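Local coordinates for protein catalase (Pseudomonas syringae, PDB 1M7S) that breaks hydrogen peroxide down into water and oxygen at a buried heme, protecting the cell from peroxide damage, at residues A74-S79 / T110-A115; W119-N124 / F210-L215; G192-K197 / L273-I278. All coordinates share one frame; numbering follows the deposited sequence.

Contact 1. Residues A74-S79 / T110-A115; sequences ATVFKS and TKFYTA
Val76 sets its branched side chain against Thr114, and this pair carries most of the contact. The CB of Val76 lies 3.5 Å from Thr114 CG2, and the CG2 branch of the valine touches the same methyl at 3.7 Å. That branch stands opposite its own backbone N, which carries it on to the ring of Phe112, where it comes within 3.9 Å of CD2; the two side chains cross at about a right angle. The other branch, CG1, turns back over the centre of the Phe77 ring, so the valine touches two phenylalanine rings, one with each methyl. A compact, beta-branched residue suits this place because each methyl serves a different neighbour.

Thr114 divides its work between two chemistries. Its methyl meets the valine, while a chi1 of 88° places OG1 between the backbone N and the carbonyl carbon, where a water lying 3.0 Å from OG1 donates to it. The same water accepts from the backbone N of Val76 at 3.0 Å. OG1 also bonds to Asp116 N and to Gly117 O where the chain turns into strand 117-124. Toward the solvent, Thr75 CG2 reaches Ala115 CB at 4.1 Å, and Thr75 OG1 is held by Asp116.

The contact is structural packing away from the heme site: a short 3-10 turn, 75-77, in the loop between strands 55-64 and 82-90 covers the end of strand 107-114. Val76 also touches Thr83 of strand 82-90, Phe112 stacks on Trp119 of strand 117-124, and Phe77 rests on Ile317 of strand 317-319.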
loop_
_atom_site.group_PDB
_atom_site.type_symbol
_atom_site.label_atom_id
_atom_site.label_comp_id
_atom_site.label_asym_id
_atom_site.label_seq_id
_atom_site.Cartn_x
_atom_site.Cartn_y
_atom_site.Cartn_z
ATOM N N ALA A 74 -27.268 17.258 20.282
ATOM C CA ALA A 74 -27.119 15.935 19.653
ATOM C C ALA A 74 -28.189 14.927 20.030
ATOM O O ALA A 74 -28.447 14.689 21.205
ATOM C CB ALA A 74 -25.730 15.358 19.918
ATOM N N THR A 75 -28.741 14.250 19.011
ATOM C CA THR A 75 -29.771 13.224 19.226
ATOM C C THR A 75 -29.410 12.079 20.129
ATOM O O THR A 75 -30.251 11.525 20.869
ATOM C CB THR A 75 -30.235 12.655 17.837
ATOM O OG1 THR A 75 -30.601 13.780 17.039
ATOM C CG2 THR A 75 -31.460 11.759 17.970
ATOM N N VAL A 76 -28.127 11.647 20.184
ATOM C CA VAL A 76 -27.695 10.566 21.059
ATOM C C VAL A 76 -27.987 10.811 22.526
ATOM O O VAL A 76 -28.144 9.868 23.311
ATOM C CB VAL A 76 -26.163 10.282 20.823
ATOM C CG1 VAL A 76 -25.324 11.475 21.277
ATOM C CG2 VAL A 76 -25.733 9.015 21.517
ATOM N N PHE A 77 -28.124 12.061 22.991
ATOM C CA PHE A 77 -28.416 12.395 24.349
ATOM C C PHE A 77 -29.920 12.629 24.630
ATOM O O PHE A 77 -30.241 12.868 25.789
ATOM C CB PHE A 77 -27.677 13.683 24.724
ATOM C CG PHE A 77 -26.176 13.645 24.542
ATOM C CD1 PHE A 77 -25.550 14.600 23.759
ATOM C CD2 PHE A 77 -25.427 12.651 25.146
ATOM C CE1 PHE A 77 -24.163 14.583 23.621
ATOM C CE2 PHE A 77 -24.056 12.621 24.997
ATOM C CZ PHE A 77 -23.417 13.593 24.231
ATOM N N LYS A 78 -30.764 12.508 23.618
ATOM C CA LYS A 78 -32.223 12.712 23.870
ATOM C C LYS A 78 -32.784 11.607 24.721
ATOM O O LYS A 78 -32.636 10.410 24.411
ATOM C CB LYS A 78 -32.863 12.765 22.493
ATOM C CG LYS A 78 -34.361 12.559 22.400
ATOM C CD LYS A 78 -34.744 12.692 20.920
ATOM C CE LYS A 78 -35.769 11.635 20.562
ATOM N NZ LYS A 78 -35.408 10.276 21.072
ATOM N N SER A 79 -33.443 11.900 25.831
ATOM C CA SER A 79 -33.990 10.940 26.751
ATOM C C SER A 79 -34.813 9.845 26.080
ATOM O O SER A 79 -35.634 10.146 25.230
ATOM C CB SER A 79 -34.868 11.662 27.799
ATOM O OG SER A 79 -35.029 10.786 28.872
ATOM N N THR A 110 -15.678 3.910 22.326
ATOM C CA THR A 110 -17.095 3.592 22.025
ATOM C C THR A 110 -17.496 4.294 20.737
ATOM O O THR A 110 -17.323 5.516 20.631
ATOM C CB THR A 110 -17.986 4.094 23.170
ATOM O OG1 THR A 110 -17.600 3.491 24.401
ATOM C CG2 THR A 110 -19.476 3.721 22.917
ATOM N N LYS A 111 -17.909 3.536 19.718
ATOM C CA LYS A 111 -18.436 4.076 18.489
ATOM C C LYS A 111 -19.989 4.092 18.648
ATOM O O LYS A 111 -20.554 3.007 18.793
ATOM C CB LYS A 111 -18.079 3.180 17.312
ATOM C CG LYS A 111 -18.649 3.622 15.980
ATOM C CD LYS A 111 -18.082 2.883 14.751
ATOM C CE LYS A 111 -16.589 3.177 14.562
ATOM N NZ LYS A 111 -16.316 4.633 14.345
ATOM N N PHE A 112 -20.550 5.294 18.657
ATOM C CA PHE A 112 -22.030 5.331 18.811
ATOM C C PHE A 112 -22.631 5.511 17.430
ATOM O O PHE A 112 -22.255 6.453 16.725
ATOM C CB PHE A 112 -22.425 6.548 19.622
ATOM C CG PHE A 112 -22.110 6.587 21.075
ATOM C CD1 PHE A 112 -20.858 7.018 21.525
ATOM C CD2 PHE A 112 -23.043 6.230 22.032
ATOM C CE1 PHE A 112 -20.587 7.117 22.880
ATOM C CE2 PHE A 112 -22.764 6.321 23.377
ATOM C CZ PHE A 112 -21.527 6.773 23.839
ATOM N N TYR A 113 -23.478 4.614 16.950
ATOM C CA TYR A 113 -24.003 4.728 15.597
ATOM C C TYR A 113 -25.314 5.558 15.700
ATOM O O TYR A 113 -26.368 4.928 15.676
ATOM C CB TYR A 113 -24.273 3.372 15.004
ATOM C CG TYR A 113 -23.058 2.442 14.821
ATOM C CD1 TYR A 113 -22.331 2.470 13.671
ATOM C CD2 TYR A 113 -22.732 1.560 15.821
ATOM C CE1 TYR A 113 -21.238 1.606 13.480
ATOM C CE2 TYR A 113 -21.654 0.658 15.673
ATOM C CZ TYR A 113 -20.937 0.713 14.496
ATOM O OH TYR A 113 -19.874 -0.166 14.330
ATOM N N THR A 114 -25.133 6.845 15.927
ATOM C CA THR A 114 -26.301 7.703 16.213
ATOM C C THR A 114 -27.094 8.023 14.967
ATOM O O THR A 114 -26.712 7.884 13.818
ATOM C CB THR A 114 -25.996 9.052 16.903
ATOM O OG1 THR A 114 -25.713 10.054 15.934
ATOM C CG2 THR A 114 -24.822 8.912 17.884
ATOM N N ALA A 115 -28.285 8.571 15.278
ATOM C CA ALA A 115 -29.203 8.990 14.202
ATOM C C ALA A 115 -28.743 10.236 13.497
ATOM O O ALA A 115 -29.400 10.624 12.513
ATOM C CB ALA A 115 -30.556 9.237 14.922
HETATM O O HOH W 1 -26.301 12.281 17.894
#

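Contact 2. Residues W119-N124 / F210-L215; sequences WDLVGN and FHWKSL. With HEM (protoporphyrin IX containing Fe), chain E.
One face of the Phe210 ring is covered by Trp119, whose CH2 lies 3.9 Å above the plane and toward the rim, while Leu121 comes to the ring obliquely. The two aromatic groups arrive from opposite directions with planes inclined at 57°, neither stacked nor edge-to-face. The indole in turn has CB of Leu121 over one of its faces, and the Trp212 ring stacks on Phe108. These side chains fill the inside of the catalase beta-barrel, where strands 117-124 and 205-214, not neighbours in the sheet, pass 9.0 Å apart at 62° and meet through side chains and one bridging water.

Large rings suit a gap of that width, and Leu121 packs against Phe210 and Trp212. Its CG stands anti to the backbone N (chi1 179°), which carries the branch out toward strand 205-214, and its two methyls touch different atoms: CD1 lies 4.1 Å from Phe210 CD2, whereas CD2 touches both Phe210 CB and the indole, 4.0 Å from Trp212 NE1.

On the other side of strand 119-124, Val122 and Asn124 meet the heme. Val122 CG1 packs on the porphyrin at C3A, 3.6 Å away, and Asn124, a predicted active-site residue, lies beside the methyl CMB. Val122 O accepts from Arg328. Within the apolar filling one water links two polar groups: it accepts from Trp212 NE1 at 2.9 Å and donates to Leu121 O at 2.8 Å.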
loop_
_atom_site.group_PDB
_atom_site.type_symbol
_atom_site.label_atom_id
_atom_site.label_comp_id
_atom_site.label_asym_id
_atom_site.label_seq_id
_atom_site.Cartn_x
_atom_site.Cartn_y
_atom_site.Cartn_z
ATOM N N TRP A 119 -20.557 9.006 16.175
ATOM C CA TRP A 119 -19.791 9.735 17.139
ATOM C C TRP A 119 -18.927 8.741 17.905
ATOM O O TRP A 119 -19.447 7.818 18.533
ATOM C CB TRP A 119 -20.676 10.446 18.172
ATOM C CG TRP A 119 -19.861 11.102 19.261
ATOM C CD1 TRP A 119 -18.732 11.870 19.082
ATOM C CD2 TRP A 119 -20.120 11.083 20.652
ATOM N NE1 TRP A 119 -18.271 12.289 20.304
ATOM C CE2 TRP A 119 -19.104 11.830 21.281
ATOM C CE3 TRP A 119 -21.115 10.495 21.439
ATOM C CZ2 TRP A 119 -19.073 12.029 22.667
ATOM C CZ3 TRP A 119 -21.067 10.683 22.817
ATOM C CH2 TRP A 119 -20.046 11.436 23.412
ATOM N N ASP A 120 -17.623 8.986 17.975
ATOM C CA ASP A 120 -16.726 8.085 18.730
ATOM C C ASP A 120 -16.219 8.775 19.986
ATOM O O ASP A 120 -15.604 9.875 19.954
ATOM C CB ASP A 120 -15.460 7.761 17.900
ATOM C CG ASP A 120 -15.710 6.944 16.659
ATOM O OD1 ASP A 120 -14.831 6.919 15.781
ATOM O OD2 ASP A 120 -16.808 6.351 16.507
ATOM N N LEU A 121 -16.439 8.142 21.111
ATOM C CA LEU A 121 -15.903 8.637 22.369
ATOM C C LEU A 121 -14.675 7.755 22.679
ATOM O O LEU A 121 -14.798 6.651 23.203
ATOM C CB LEU A 121 -16.957 8.567 23.456
ATOM C CG LEU A 121 -16.457 9.043 24.821
ATOM C CD1 LEU A 121 -15.830 10.431 24.799
ATOM C CD2 LEU A 121 -17.643 8.984 25.822
ATOM N N VAL A 122 -13.473 8.213 22.363
ATOM C CA VAL A 122 -12.251 7.380 22.501
ATOM C C VAL A 122 -11.564 7.682 23.832
ATOM O O VAL A 122 -10.900 8.728 23.933
ATOM C CB VAL A 122 -11.322 7.691 21.322
ATOM C CG1 VAL A 122 -10.158 6.700 21.292
ATOM C CG2 VAL A 122 -12.109 7.617 20.015
ATOM N N GLY A 123 -11.869 6.837 24.823
ATOM C CA GLY A 123 -11.353 7.154 26.166
ATOM C C GLY A 123 -10.380 6.094 26.691
ATOM O O GLY A 123 -9.977 5.211 26.012
ATOM N N ASN A 124 -10.063 6.133 27.962
ATOM C CA ASN A 124 -9.211 5.278 28.714
ATOM C C ASN A 124 -9.781 5.068 30.104
ATOM O O ASN A 124 -10.608 5.859 30.575
ATOM C CB ASN A 124 -7.809 5.933 28.889
ATOM C CG ASN A 124 -6.819 5.624 27.797
ATOM O OD1 ASN A 124 -6.994 4.809 26.889
ATOM N ND2 ASN A 124 -5.676 6.320 27.780
ATOM N N PHE A 210 -16.635 13.393 30.380
ATOM C CA PHE A 210 -17.445 12.174 30.375
ATOM C C PHE A 210 -16.792 11.064 31.189
ATOM O O PHE A 210 -15.569 10.850 31.123
ATOM C CB PHE A 210 -17.561 11.614 28.943
ATOM C CG PHE A 210 -18.328 12.487 28.000
ATOM C CD1 PHE A 210 -19.732 12.464 28.001
ATOM C CD2 PHE A 210 -17.702 13.322 27.107
ATOM C CE1 PHE A 210 -20.446 13.270 27.144
ATOM C CE2 PHE A 210 -18.404 14.101 26.229
ATOM C CZ PHE A 210 -19.798 14.093 26.232
ATOM N N HIS A 211 -17.580 10.304 31.918
ATOM C CA HIS A 211 -17.147 9.258 32.819
ATOM C C HIS A 211 -18.093 8.056 32.726
ATOM O O HIS A 211 -19.287 8.228 33.053
ATOM C CB HIS A 211 -17.130 9.786 34.270
ATOM C CG HIS A 211 -16.862 8.773 35.352
ATOM N ND1 HIS A 211 -17.569 8.775 36.549
ATOM C CD2 HIS A 211 -16.007 7.731 35.437
ATOM C CE1 HIS A 211 -17.138 7.763 37.302
ATOM N NE2 HIS A 211 -16.181 7.110 36.669
ATOM N N TRP A 212 -17.507 6.928 32.359
ATOM C CA TRP A 212 -18.284 5.684 32.355
ATOM C C TRP A 212 -18.051 5.038 33.715
ATOM O O TRP A 212 -16.936 4.608 34.030
ATOM C CB TRP A 212 -17.820 4.693 31.292
ATOM C CG TRP A 212 -18.047 5.012 29.875
ATOM C CD1 TRP A 212 -17.063 5.300 28.954
ATOM C CD2 TRP A 212 -19.284 5.021 29.133
ATOM N NE1 TRP A 212 -17.615 5.495 27.728
ATOM C CE2 TRP A 212 -18.983 5.313 27.797
ATOM C CE3 TRP A 212 -20.619 4.797 29.490
ATOM C CZ2 TRP A 212 -19.928 5.397 26.782
ATOM C CZ3 TRP A 212 -21.572 4.887 28.488
ATOM C CH2 TRP A 212 -21.259 5.198 27.130
ATOM N N LYS A 213 -19.104 4.945 34.538
ATOM C CA LYS A 213 -18.983 4.339 35.853
ATOM C C LYS A 213 -19.370 2.866 35.788
ATOM O O LYS A 213 -20.514 2.542 35.430
ATOM C CB LYS A 213 -19.856 5.037 36.915
ATOM C CG LYS A 213 -19.677 4.380 38.285
ATOM C CD LYS A 213 -19.998 5.327 39.421
ATOM C CE LYS A 213 -19.858 4.538 40.738
ATOM N NZ LYS A 213 -18.430 4.498 41.178
ATOM N N SER A 214 -18.393 1.996 36.083
ATOM C CA SER A 214 -18.670 0.568 36.056
ATOM C C SER A 214 -19.727 0.125 37.080
ATOM O O SER A 214 -19.592 0.420 38.269
ATOM C CB SER A 214 -17.392 -0.233 36.394
ATOM O OG SER A 214 -17.768 -1.621 36.383
ATOM N N LEU A 215 -20.751 -0.554 36.603
ATOM C CA LEU A 215 -21.809 -1.077 37.463
ATOM C C LEU A 215 -21.407 -2.432 38.013
ATOM O O LEU A 215 -22.095 -2.962 38.881
ATOM C CB LEU A 215 -23.182 -1.103 36.780
ATOM C CG LEU A 215 -23.607 0.317 36.287
ATOM C CD1 LEU A 215 -25.016 0.266 35.716
ATOM C CD2 LEU A 215 -23.508 1.355 37.386
HETATM C CHA HEM E . -5.440 4.741 19.546
HETATM C CHB HEM E . -6.992 6.652 23.713
HETATM C CHC HEM E . -3.820 10.266 23.222
HETATM C CHD HEM E . -2.999 8.889 18.632
HETATM C C1A HEM E . -6.116 4.953 20.725
HETATM C C2A HEM E . -7.135 4.033 21.283
HETATM C C3A HEM E . -7.561 4.560 22.429
HETATM C C4A HEM E . -6.824 5.794 22.642
HETATM C CMA HEM E . -8.633 4.037 23.395
HETATM C CAA HEM E . -7.555 2.744 20.556
HETATM C CBA HEM E . -8.911 2.848 19.780
HETATM C CGA HEM E . -9.301 1.432 19.278
HETATM O O1A HEM E . -9.248 1.326 18.028
HETATM O O2A HEM E . -9.648 0.670 20.202
HETATM C C1B HEM E . -6.298 7.812 23.935
HETATM C C2B HEM E . -6.529 8.745 25.031
HETATM C C3B HEM E . -5.632 9.746 24.899
HETATM C C4B HEM E . -4.847 9.470 23.728
HETATM C CMB HEM E . -7.597 8.535 26.112
HETATM C CAB HEM E . -5.376 10.982 25.762
HETATM C CBB HEM E . -6.294 11.554 26.516
HETATM C C1C HEM E . -3.422 10.255 21.910
HETATM C C2C HEM E . -2.745 11.342 21.239
HETATM C C3C HEM E . -2.541 10.977 19.967
HETATM C C4C HEM E . -3.042 9.625 19.828
HETATM C CMC HEM E . -2.392 12.719 21.863
HETATM C CAC HEM E . -1.886 11.734 18.795
HETATM C CBC HEM E . -2.046 13.051 18.574
HETATM C C1D HEM E . -3.541 7.602 18.529
HETATM C C2D HEM E . -3.436 6.764 17.346
HETATM C C3D HEM E . -4.101 5.631 17.586
HETATM C C4D HEM E . -4.641 5.722 18.925
HETATM C CMD HEM E . -2.654 7.206 16.097
HETATM C CAD HEM E . -4.303 4.412 16.640
HETATM C CBD HEM E . -5.696 4.548 15.925
HETATM C CGD HEM E . -5.922 3.523 14.828
HETATM O O1D HEM E . -7.145 3.267 14.549
HETATM O O2D HEM E . -4.981 2.977 14.202
HETATM N NA HEM E . -5.930 5.974 21.612
HETATM N NB HEM E . -5.278 8.286 23.136
HETATM N NC HEM E . -3.567 9.201 21.035
HETATM N ND HEM E . -4.330 6.948 19.453
HETATM FE FE HEM E . -4.822 7.640 21.275
HETATM O O HOH W 2 -15.778 5.366 25.508
HETATM O O HOH W 3 -3.103 6.789 22.908
#

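Contact 3. Residues G192-K197 / L273-I278; sequences GVHAYK and LDATKI. With HEM (protoporphyrin IX containing Fe), chain E.
Ala195 and Leu273 make the tight end of this contact. With CD1 of the leucine extended away from the backbone (chi2 -179°), the second branch, CD2, lies against Ala195 CB, 3.5 Å away; a small residue there lets the loop 273-278 come close. Ala275, another short side chain, sits by His194 and Val193: its CB is 4.1 Å from His194 ND1, and its carbonyl O is 3.7 Å from Val193 CG1. No hydrogen bond crosses between the two segments.

The broken strand 190-199 of the catalase barrel here turns toward the heme. Val193 and His194 belong to its pocket and touch the vinyl carbon CBB, Val193 through CG1 at 3.5 Å and His194 through NE2 at 3.4 Å. The imidazole bonds through ND1 to Asp322 and through NE2 to Arg328, which probably hold the ring's rotation.

The solvent side belongs to Leu273, partly exposed despite its tight methyl contact. On the far side of the turn the bracing is polar and buried: Asp274 and Thr276 point away from the strand, and the end of Lys277 leads away too. Asp274 heads a type I turn and an Asx turn, its OD2 taking Thr276 N at 3.0 Å and Thr276 OG1 at 2.8 Å, both from the same face of the carboxylate. Its OD1 pairs with Arg132 and, in a salt bridge of 3.2 Å, with Lys277 NZ, which also bonds to Glu409 O.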
loop_
_atom_site.group_PDB
_atom_site.type_symbol
_atom_site.label_atom_id
_atom_site.label_comp_id
_atom_site.label_asym_id
_atom_site.label_seq_id
_atom_site.Cartn_x
_atom_site.Cartn_y
_atom_site.Cartn_z
ATOM N N GLY A 192 -13.339 10.157 29.232
ATOM C CA GLY A 192 -13.000 10.839 27.995
ATOM C C GLY A 192 -11.653 11.536 28.105
ATOM O O GLY A 192 -11.035 11.779 27.063
ATOM N N VAL A 193 -11.207 11.774 29.323
ATOM C CA VAL A 193 -10.020 12.517 29.700
ATOM C C VAL A 193 -10.195 14.015 29.452
ATOM O O VAL A 193 -10.227 14.790 30.429
ATOM C CB VAL A 193 -8.730 11.993 29.075
ATOM C CG1 VAL A 193 -7.543 12.778 29.567
ATOM C CG2 VAL A 193 -8.546 10.511 29.494
ATOM N N HIS A 194 -10.341 14.425 28.218
ATOM C CA HIS A 194 -10.490 15.836 27.901
ATOM C C HIS A 194 -11.891 16.358 28.195
ATOM O O HIS A 194 -12.836 15.589 28.141
ATOM C CB HIS A 194 -10.382 16.015 26.365
ATOM C CG HIS A 194 -9.287 15.226 25.741
ATOM N ND1 HIS A 194 -7.974 15.544 26.001
ATOM C CD2 HIS A 194 -9.291 14.129 24.926
ATOM C CE1 HIS A 194 -7.194 14.681 25.347
ATOM N NE2 HIS A 194 -7.962 13.845 24.691
ATOM N N ALA A 195 -11.987 17.677 28.323
ATOM C CA ALA A 195 -13.283 18.331 28.285
ATOM C C ALA A 195 -13.607 18.408 26.770
ATOM O O ALA A 195 -12.728 18.687 25.945
ATOM C CB ALA A 195 -13.142 19.791 28.729
ATOM N N TYR A 196 -14.852 18.062 26.423
ATOM C CA TYR A 196 -15.380 18.174 25.094
ATOM C C TYR A 196 -16.335 19.414 25.153
ATOM O O TYR A 196 -16.698 19.802 26.253
ATOM C CB TYR A 196 -16.221 16.971 24.665
ATOM C CG TYR A 196 -15.296 15.855 24.194
ATOM C CD1 TYR A 196 -14.621 15.091 25.127
ATOM C CD2 TYR A 196 -15.081 15.610 22.844
ATOM C CE1 TYR A 196 -13.739 14.083 24.731
ATOM C CE2 TYR A 196 -14.226 14.578 22.432
ATOM C CZ TYR A 196 -13.559 13.851 23.388
ATOM O OH TYR A 196 -12.677 12.842 23.030
ATOM N N LYS A 197 -16.592 19.968 24.002
ATOM C CA LYS A 197 -17.451 21.159 23.977
ATOM C C LYS A 197 -18.804 20.712 23.435
ATOM O O LYS A 197 -18.894 20.249 22.288
ATOM C CB LYS A 197 -16.766 22.222 23.130
ATOM C CG LYS A 197 -17.451 23.468 22.707
ATOM C CD LYS A 197 -16.802 24.273 21.578
ATOM C CE LYS A 197 -15.328 24.598 21.811
ATOM N NZ LYS A 197 -14.929 25.720 20.880
ATOM N N LEU A 273 -8.617 22.776 30.882
ATOM C CA LEU A 273 -8.416 22.039 29.630
ATOM C C LEU A 273 -7.029 21.404 29.556
ATOM O O LEU A 273 -6.570 20.991 28.485
ATOM C CB LEU A 273 -8.642 22.995 28.469
ATOM C CG LEU A 273 -10.025 23.702 28.450
ATOM C CD1 LEU A 273 -10.076 24.581 27.219
ATOM C CD2 LEU A 273 -11.159 22.698 28.529
ATOM N N ASP A 274 -6.412 21.191 30.713
ATOM C CA ASP A 274 -5.131 20.477 30.804
ATOM C C ASP A 274 -5.422 18.974 30.990
ATOM O O ASP A 274 -6.109 18.558 31.935
ATOM C CB ASP A 274 -4.375 21.003 32.019
ATOM C CG ASP A 274 -3.098 20.334 32.390
ATOM O OD1 ASP A 274 -2.494 20.780 33.411
ATOM O OD2 ASP A 274 -2.747 19.374 31.663
ATOM N N ALA A 275 -5.046 18.138 30.000
ATOM C CA ALA A 275 -5.326 16.702 30.057
ATOM C C ALA A 275 -4.707 15.938 31.207
ATOM O O ALA A 275 -5.008 14.751 31.459
ATOM C CB ALA A 275 -4.921 16.107 28.704
ATOM N N THR A 276 -3.752 16.541 31.956
ATOM C CA THR A 276 -3.208 15.952 33.147
ATOM C C THR A 276 -4.020 16.256 34.400
ATOM O O THR A 276 -3.654 15.810 35.490
ATOM C CB THR A 276 -1.744 16.419 33.387
ATOM O OG1 THR A 276 -1.656 17.824 33.728
ATOM C CG2 THR A 276 -0.955 16.031 32.160
ATOM N N LYS A 277 -5.263 16.789 34.247
ATOM C CA LYS A 277 -6.040 17.132 35.407
ATOM C C LYS A 277 -7.462 16.585 35.409
ATOM O O LYS A 277 -8.129 16.519 34.372
ATOM C CB LYS A 277 -6.220 18.709 35.418
ATOM C CG LYS A 277 -4.932 19.512 35.578
ATOM C CD LYS A 277 -4.348 19.364 36.991
ATOM C CE LYS A 277 -3.124 20.266 37.156
ATOM N NZ LYS A 277 -2.012 19.611 36.364
ATOM N N ILE A 278 -7.900 16.229 36.612
ATOM C CA ILE A 278 -9.319 15.897 36.805
ATOM C C ILE A 278 -9.988 17.202 37.300
ATOM O O ILE A 278 -9.279 18.161 37.581
ATOM C CB ILE A 278 -9.545 14.803 37.847
ATOM C CG1 ILE A 278 -9.046 15.183 39.248
ATOM C CG2 ILE A 278 -8.848 13.504 37.419
ATOM C CD1 ILE A 278 -9.716 14.330 40.330
HETATM C CHA HEM E . -5.440 4.741 19.546
HETATM C CHB HEM E . -6.992 6.652 23.713
HETATM C CHC HEM E . -3.820 10.266 23.222
HETATM C CHD HEM E . -2.999 8.889 18.632
HETATM C C1A HEM E . -6.116 4.953 20.725
HETATM C C2A HEM E . -7.135 4.033 21.283
HETATM C C3A HEM E . -7.561 4.560 22.429
HETATM C C4A HEM E . -6.824 5.794 22.642
HETATM C CMA HEM E . -8.633 4.037 23.395
HETATM C CAA HEM E . -7.555 2.744 20.556
HETATM C CBA HEM E . -8.911 2.848 19.780
HETATM C CGA HEM E . -9.301 1.432 19.278
HETATM O O1A HEM E . -9.248 1.326 18.028
HETATM O O2A HEM E . -9.648 0.670 20.202
HETATM C C1B HEM E . -6.298 7.812 23.935
HETATM C C2B HEM E . -6.529 8.745 25.031
HETATM C C3B HEM E . -5.632 9.746 24.899
HETATM C C4B HEM E . -4.847 9.470 23.728
HETATM C CMB HEM E . -7.597 8.535 26.112
HETATM C CAB HEM E . -5.376 10.982 25.762
HETATM C CBB HEM E . -6.294 11.554 26.516
HETATM C C1C HEM E . -3.422 10.255 21.910
HETATM C C2C HEM E . -2.745 11.342 21.239
HETATM C C3C HEM E . -2.541 10.977 19.967
HETATM C C4C HEM E . -3.042 9.625 19.828
HETATM C CMC HEM E . -2.392 12.719 21.863
HETATM C CAC HEM E . -1.886 11.734 18.795
HETATM C CBC HEM E . -2.046 13.051 18.574
HETATM C C1D HEM E . -3.541 7.602 18.529
HETATM C C2D HEM E . -3.436 6.764 17.346
HETATM C C3D HEM E . -4.101 5.631 17.586
HETATM C C4D HEM E . -4.641 5.722 18.925
HETATM C CMD HEM E . -2.654 7.206 16.097
HETATM C CAD HEM E . -4.303 4.412 16.640
HETATM C CBD HEM E . -5.696 4.548 15.925
HETATM C CGD HEM E . -5.922 3.523 14.828
HETATM O O1D HEM E . -7.145 3.267 14.549
HETATM O O2D HEM E . -4.981 2.977 14.202
HETATM N NA HEM E . -5.930 5.974 21.612
HETATM N NB HEM E . -5.278 8.286 23.136
HETATM N NC HEM E . -3.567 9.201 21.035
HETATM N ND HEM E . -4.330 6.948 19.453
HETATM FE FE HEM E . -4.822 7.640 21.275
HETATM O O HOH W 3 -3.103 6.789 22.908
#

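Contacts 1 and 2 join directly: strands 107-114 and 117-124 are neighbours in one antiparallel sheet, and Phe112 CZ lies 3.6 Å from Trp212 CZ2. Strands 190-199 and 205-214 likewise tie contact 3 to contact 2, with Phe210 O probably hydrogen-bonded to Gly192 N. Contact 2 is wholly buried, an apolar filling across the barrel; contacts 1 and 3 bring loops against strands and keep a partly exposed residue each, with an exposed alanine as well in contact 1. Contacts 2 and 3 both reach the heme, whereas contact 1 lies away from it. Water bridges the segments in contacts 1 and 2, while contact 3 keeps its charged bonds within the loop and toward outside partners.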